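Local coordinates for protein nucleoside kinase (Methanococcus jannaschii, PDB 2C4E) that catalyses the ATP-dependent phosphorylation of nucleosides, chiefly inosine, guanosine and cytidine, to their monophosphates with the help of magnesium or manganese, at residues A118-Y121 with K122-N125; W290-V293 with V294-L297. All coordinates share one frame; numbering follows the deposited sequence.

How the interactions relate
Interaction 1 (118-125) and interaction 2 (290-297) are both local contacts within one continuous stretch of chain, on opposite sides of the molecule's centre, with their centres about 38 Å apart and nearest atoms about 26 Å apart. Interaction 1 is a polar 3-10 turn after a strand of the small four-stranded sheet; its Tyr121 side chain is about 8 Å from that of Phe113, a substrate-binding residue. Interaction 2 is a turn of the C-terminal helix, on the other side of the centre, with the Leu297 side chain about 11 Å from Gly219 of the ATP site. Neither touches the other chain of the homodimer.

Interaction 1 (A118-Y121 with K122-N125); sequences AKHY and KELN
Lys122 NZ donates to Lys119 O at 2.6 Å, in the carbonyl plane and on a lone pair; Lys122 curls back over the turn to get there, a bend at chi4 (-49°) bringing its NZ to the oxygen. The carboxylate of Glu123 is held by two side chains from the preceding turn, one on each oxygen. OE2 takes a salt bridge from Lys119 NZ at 2.8 Å on its syn lone pair, while His120 ND1 donates to Glu123 OE1, also at 2.8 Å and nearly straight at 172°. That oxygen lies close to the imidazole plane. The ring and carboxylate planes stand 84° apart, and ND1 meets OE1 on the syn side, tilted out of the carboxylate plane. The first two torsions of Lys119 lay its CD over the centre of the His120 ring, 3.6 Å above the plane, and the later ones carry NZ on to Glu123. With NE2 bonded to Ser91 OG, both ring nitrogens have partners and the ring's rotation is fixed.

The 3-10 backbone bonds run from Glu123 N to His120 O and from Leu124 N to Tyr121 O, and Leu124 CG packs against the His120 carbonyl oxygen. The turn lies in the loop that leads from strand 109-114 to strand 131-136. Beneath it, His120 and Leu124 rest on Cys64 of strand 64-65, and the Tyr121 ring meets Phe143 of helix 141-151.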
loop_
_atom_site.group_PDB
_atom_site.type_symbol
_atom_site.label_atom_id
_atom_site.label_comp_id
_atom_site.label_asym_id
_atom_site.label_seq_id
_atom_site.Cartn_x
_atom_site.Cartn_y
_atom_site.Cartn_z
ATOM N N ALA A 118 -0.287 -15.058 -6.789
ATOM C CA ALA A 118 0.458 -16.199 -6.245
ATOM C C ALA A 118 -0.452 -17.283 -5.646
ATOM O O ALA A 118 -0.021 -18.424 -5.441
ATOM C CB ALA A 118 1.464 -15.721 -5.207
ATOM N N LYS A 119 -1.711 -16.945 -5.368
ATOM C CA LYS A 119 -2.680 -17.956 -4.942
ATOM C C LYS A 119 -2.802 -19.091 -5.970
ATOM O O LYS A 119 -3.197 -20.203 -5.626
ATOM C CB LYS A 119 -4.058 -17.330 -4.635
ATOM C CG LYS A 119 -4.832 -16.830 -5.852
ATOM C CD LYS A 119 -5.604 -17.946 -6.530
ATOM C CE LYS A 119 -6.980 -17.545 -6.930
ATOM N NZ LYS A 119 -7.805 -18.723 -7.339
ATOM N N HIS A 120 -2.468 -18.808 -7.228
ATOM C CA HIS A 120 -2.647 -19.777 -8.305
ATOM C C HIS A 120 -1.595 -20.891 -8.326
ATOM O O HIS A 120 -1.846 -21.918 -8.951
ATOM C CB HIS A 120 -2.678 -19.083 -9.679
ATOM C CG HIS A 120 -3.903 -18.264 -9.919
ATOM N ND1 HIS A 120 -5.164 -18.815 -10.013
ATOM C CD2 HIS A 120 -4.064 -16.928 -10.074
ATOM C CE1 HIS A 120 -6.045 -17.854 -10.222
ATOM N NE2 HIS A 120 -5.403 -16.702 -10.269
ATOM N N TYR A 121 -0.432 -20.715 -7.688
ATOM C CA TYR A 121 0.579 -21.780 -7.705
ATOM C C TYR A 121 0.021 -23.136 -7.256
ATOM O O TYR A 121 0.344 -24.153 -7.847
ATOM C CB TYR A 121 1.824 -21.448 -6.860
ATOM C CG TYR A 121 2.704 -20.372 -7.452
ATOM C CD1 TYR A 121 2.757 -19.109 -6.875
ATOM C CD2 TYR A 121 3.455 -20.599 -8.606
ATOM C CE1 TYR A 121 3.546 -18.114 -7.397
ATOM C CE2 TYR A 121 4.252 -19.598 -9.141
ATOM C CZ TYR A 121 4.294 -18.357 -8.524
ATOM O OH TYR A 121 5.053 -17.343 -9.039
ATOM N N LYS A 122 -0.816 -23.157 -6.221
ATOM C CA LYS A 122 -1.369 -24.431 -5.738
ATOM C C LYS A 122 -2.310 -25.117 -6.743
ATOM O O LYS A 122 -2.605 -26.301 -6.606
ATOM C CB LYS A 122 -2.036 -24.265 -4.365
ATOM C CG LYS A 122 -3.271 -23.392 -4.341
ATOM C CD LYS A 122 -3.791 -23.240 -2.900
ATOM C CE LYS A 122 -4.706 -22.039 -2.722
ATOM N NZ LYS A 122 -4.127 -20.784 -3.287
ATOM N N GLU A 123 -2.779 -24.376 -7.742
ATOM C CA GLU A 123 -3.588 -24.939 -8.826
ATOM C C GLU A 123 -2.746 -25.514 -9.965
ATOM O O GLU A 123 -3.274 -26.193 -10.837
ATOM C CB GLU A 123 -4.503 -23.863 -9.417
ATOM C CG GLU A 123 -5.509 -23.269 -8.441
ATOM C CD GLU A 123 -5.953 -21.866 -8.832
ATOM O OE1 GLU A 123 -5.855 -21.497 -10.028
ATOM O OE2 GLU A 123 -6.401 -21.128 -7.934
ATOM N N LEU A 124 -1.450 -25.217 -9.965
ATOM C CA LEU A 124 -0.575 -25.514 -11.095
ATOM C C LEU A 124 0.460 -26.587 -10.786
ATOM O O LEU A 124 0.723 -26.922 -9.637
ATOM C CB LEU A 124 0.158 -24.239 -11.540
ATOM C CG LEU A 124 -0.723 -23.035 -11.887
ATOM C CD1 LEU A 124 0.128 -21.781 -12.003
ATOM C CD2 LEU A 124 -1.506 -23.277 -13.171
ATOM N N ASN A 125 1.046 -27.119 -11.849
ATOM C CA ASN A 125 2.186 -28.010 -11.744
ATOM C C ASN A 125 3.260 -27.529 -12.706
ATOM O O ASN A 125 2.953 -26.933 -13.733
ATOM C CB ASN A 125 1.764 -29.453 -12.016
ATOM C CG ASN A 125 0.898 -30.021 -10.893
ATOM O OD1 ASN A 125 1.360 -30.206 -9.768
ATOM N ND2 ASN A 125 -0.365 -30.274 -11.188
HETATM O O HOH W 1 -0.443 -20.851 -4.115
#

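Interaction 2 (W290-V293 with V294-L297)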
loop_
_atom_site.group_PDB
_atom_site.type_symbol
_atom_site.label_atom_id
_atom_site.label_comp_id
_atom_site.label_asym_id
_atom_site.label_seq_id
_atom_site.Cartn_x
_atom_site.Cartn_y
_atom_site.Cartn_z
ATOM N N TRP A 290 27.802 -7.594 -18.522
ATOM C CA TRP A 290 28.907 -8.498 -18.262
ATOM C C TRP A 290 30.253 -7.770 -18.293
ATOM O O TRP A 290 31.058 -7.887 -17.374
ATOM C CB TRP A 290 28.916 -9.632 -19.290
ATOM C CG TRP A 290 30.034 -10.564 -19.025
ATOM C CD1 TRP A 290 31.233 -10.615 -19.673
ATOM C CD2 TRP A 290 30.091 -11.547 -17.994
ATOM N NE1 TRP A 290 32.025 -11.592 -19.119
ATOM C CE2 TRP A 290 31.345 -12.179 -18.083
ATOM C CE3 TRP A 290 29.188 -11.988 -17.018
ATOM C CZ2 TRP A 290 31.730 -13.203 -17.223
ATOM C CZ3 TRP A 290 29.573 -13.006 -16.162
ATOM C CH2 TRP A 290 30.824 -13.606 -16.273
ATOM N N ASP A 291 30.496 -7.016 -19.352
ATOM C CA ASP A 291 31.783 -6.335 -19.472
ATOM C C ASP A 291 31.982 -5.329 -18.344
ATOM O O ASP A 291 33.096 -5.172 -17.862
ATOM C CB ASP A 291 31.948 -5.669 -20.840
ATOM C CG ASP A 291 32.153 -6.674 -21.962
ATOM O OD1 ASP A 291 32.370 -7.890 -21.694
ATOM O OD2 ASP A 291 32.109 -6.328 -23.157
ATOM N N LYS A 292 30.909 -4.678 -17.893
ATOM C CA LYS A 292 31.021 -3.719 -16.794
ATOM C C LYS A 292 31.364 -4.413 -15.474
ATOM O O LYS A 292 32.109 -3.866 -14.654
ATOM C CB LYS A 292 29.738 -2.885 -16.633
ATOM C CG LYS A 292 29.519 -1.859 -17.736
ATOM C CD LYS A 292 30.322 -0.584 -17.510
ATOM C CE LYS A 292 30.243 0.345 -18.716
ATOM N NZ LYS A 292 31.240 1.450 -18.649
ATOM N N VAL A 293 30.818 -5.610 -15.268
ATOM C CA VAL A 293 31.110 -6.376 -14.069
ATOM C C VAL A 293 32.555 -6.862 -14.090
ATOM O O VAL A 293 33.260 -6.777 -13.080
ATOM C CB VAL A 293 30.148 -7.567 -13.929
ATOM C CG1 VAL A 293 30.660 -8.578 -12.927
ATOM C CG2 VAL A 293 28.773 -7.071 -13.530
ATOM N N VAL A 294 33.000 -7.359 -15.239
ATOM C CA VAL A 294 34.383 -7.817 -15.360
ATOM C C VAL A 294 35.338 -6.651 -15.092
ATOM O O VAL A 294 36.338 -6.812 -14.390
ATOM C CB VAL A 294 34.644 -8.483 -16.740
ATOM C CG1 VAL A 294 36.122 -8.803 -16.922
ATOM C CG2 VAL A 294 33.808 -9.761 -16.863
ATOM N N GLU A 295 35.006 -5.474 -15.614
ATOM C CA GLU A 295 35.837 -4.281 -15.441
ATOM C C GLU A 295 35.974 -3.883 -13.975
ATOM O O GLU A 295 37.040 -3.456 -13.533
ATOM C CB GLU A 295 35.248 -3.117 -16.243
ATOM C CG GLU A 295 36.125 -1.882 -16.347
ATOM C CD GLU A 295 35.437 -0.744 -17.086
ATOM O OE1 GLU A 295 34.188 -0.677 -17.052
ATOM O OE2 GLU A 295 36.140 0.083 -17.702
ATOM N N ARG A 296 34.896 -4.031 -13.212
ATOM C CA ARG A 296 34.916 -3.616 -11.816
ATOM C C ARG A 296 35.767 -4.550 -10.963
ATOM O O ARG A 296 36.483 -4.084 -10.083
ATOM C CB ARG A 296 33.509 -3.512 -11.246
ATOM C CG ARG A 296 33.496 -2.907 -9.875
ATOM C CD ARG A 296 32.146 -2.491 -9.409
ATOM N NE ARG A 296 31.780 -1.160 -9.878
ATOM C CZ ARG A 296 30.683 -0.522 -9.483
ATOM N NH1 ARG A 296 29.865 -1.097 -8.617
ATOM N NH2 ARG A 296 30.412 0.698 -9.937
ATOM N N LEU A 297 35.700 -5.851 -11.240
ATOM C CA LEU A 297 36.578 -6.835 -10.600
ATOM C C LEU A 297 38.047 -6.619 -10.934
ATOM O O LEU A 297 38.918 -7.002 -10.163
ATOM C CB LEU A 297 36.213 -8.260 -11.029
ATOM C CG LEU A 297 35.035 -8.958 -10.364
ATOM C CD1 LEU A 297 34.850 -10.334 -10.989
ATOM C CD2 LEU A 297 35.235 -9.065 -8.858
HETATM O O HOH W 2 32.723 -1.157 -14.641
#
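Helix 290-299, the last of the chain, begins with a turn in which an indole packs against a valine four residues on. Val294 CG2 sits over one face of the Trp290 ring, a CH-pi contact 3.8 Å from the centroid of the five-membered ring and 28° off its normal. The methyl is displaced toward the rim, and of the ring atoms it lies nearest NE1, at 3.4 Å. Trp290 has CG opposite its own amide nitrogen (chi1 -180°), which swings the indole along the helix to Val294; Lys259 adds a cation-pi contact to the same side chain. With an alanine in place of Trp290, Val294 CG2 would probably lose its aromatic face and Lys259 its cation-pi partner.

The backbone beneath is regular. Val294 N reaches Trp290 O at 2.9 Å with an N-H...O angle of 168°, and the same i to i+4 pattern continues from Glu295, Arg296 and Leu297 to the carbonyls of Asp291, Lys292 and Val293.

On the exposed flank Lys292 and Glu295 extend alongside one another in the same direction, but their salt bridge is long, with NZ 4.0 Å from OE1. A water bridges Glu295 OE1 to the Lys292 carbonyl oxygen, donating to OE1 at 2.9 Å and to Lys292 O at 2.8 Å. The Arg296 guanidinium leaves the turn for a salt bridge with Glu279 and a cation-pi contact with Phe276.

Val293 and Leu297 turn inward onto Ala272 of helix 263-277, and Val293 joins Trp290 on Ile269. With apolar residues on one side and charged ones on another, this is an amphipathic alpha-helix, here the C-terminal helix packed on the outside of a ribokinase fold.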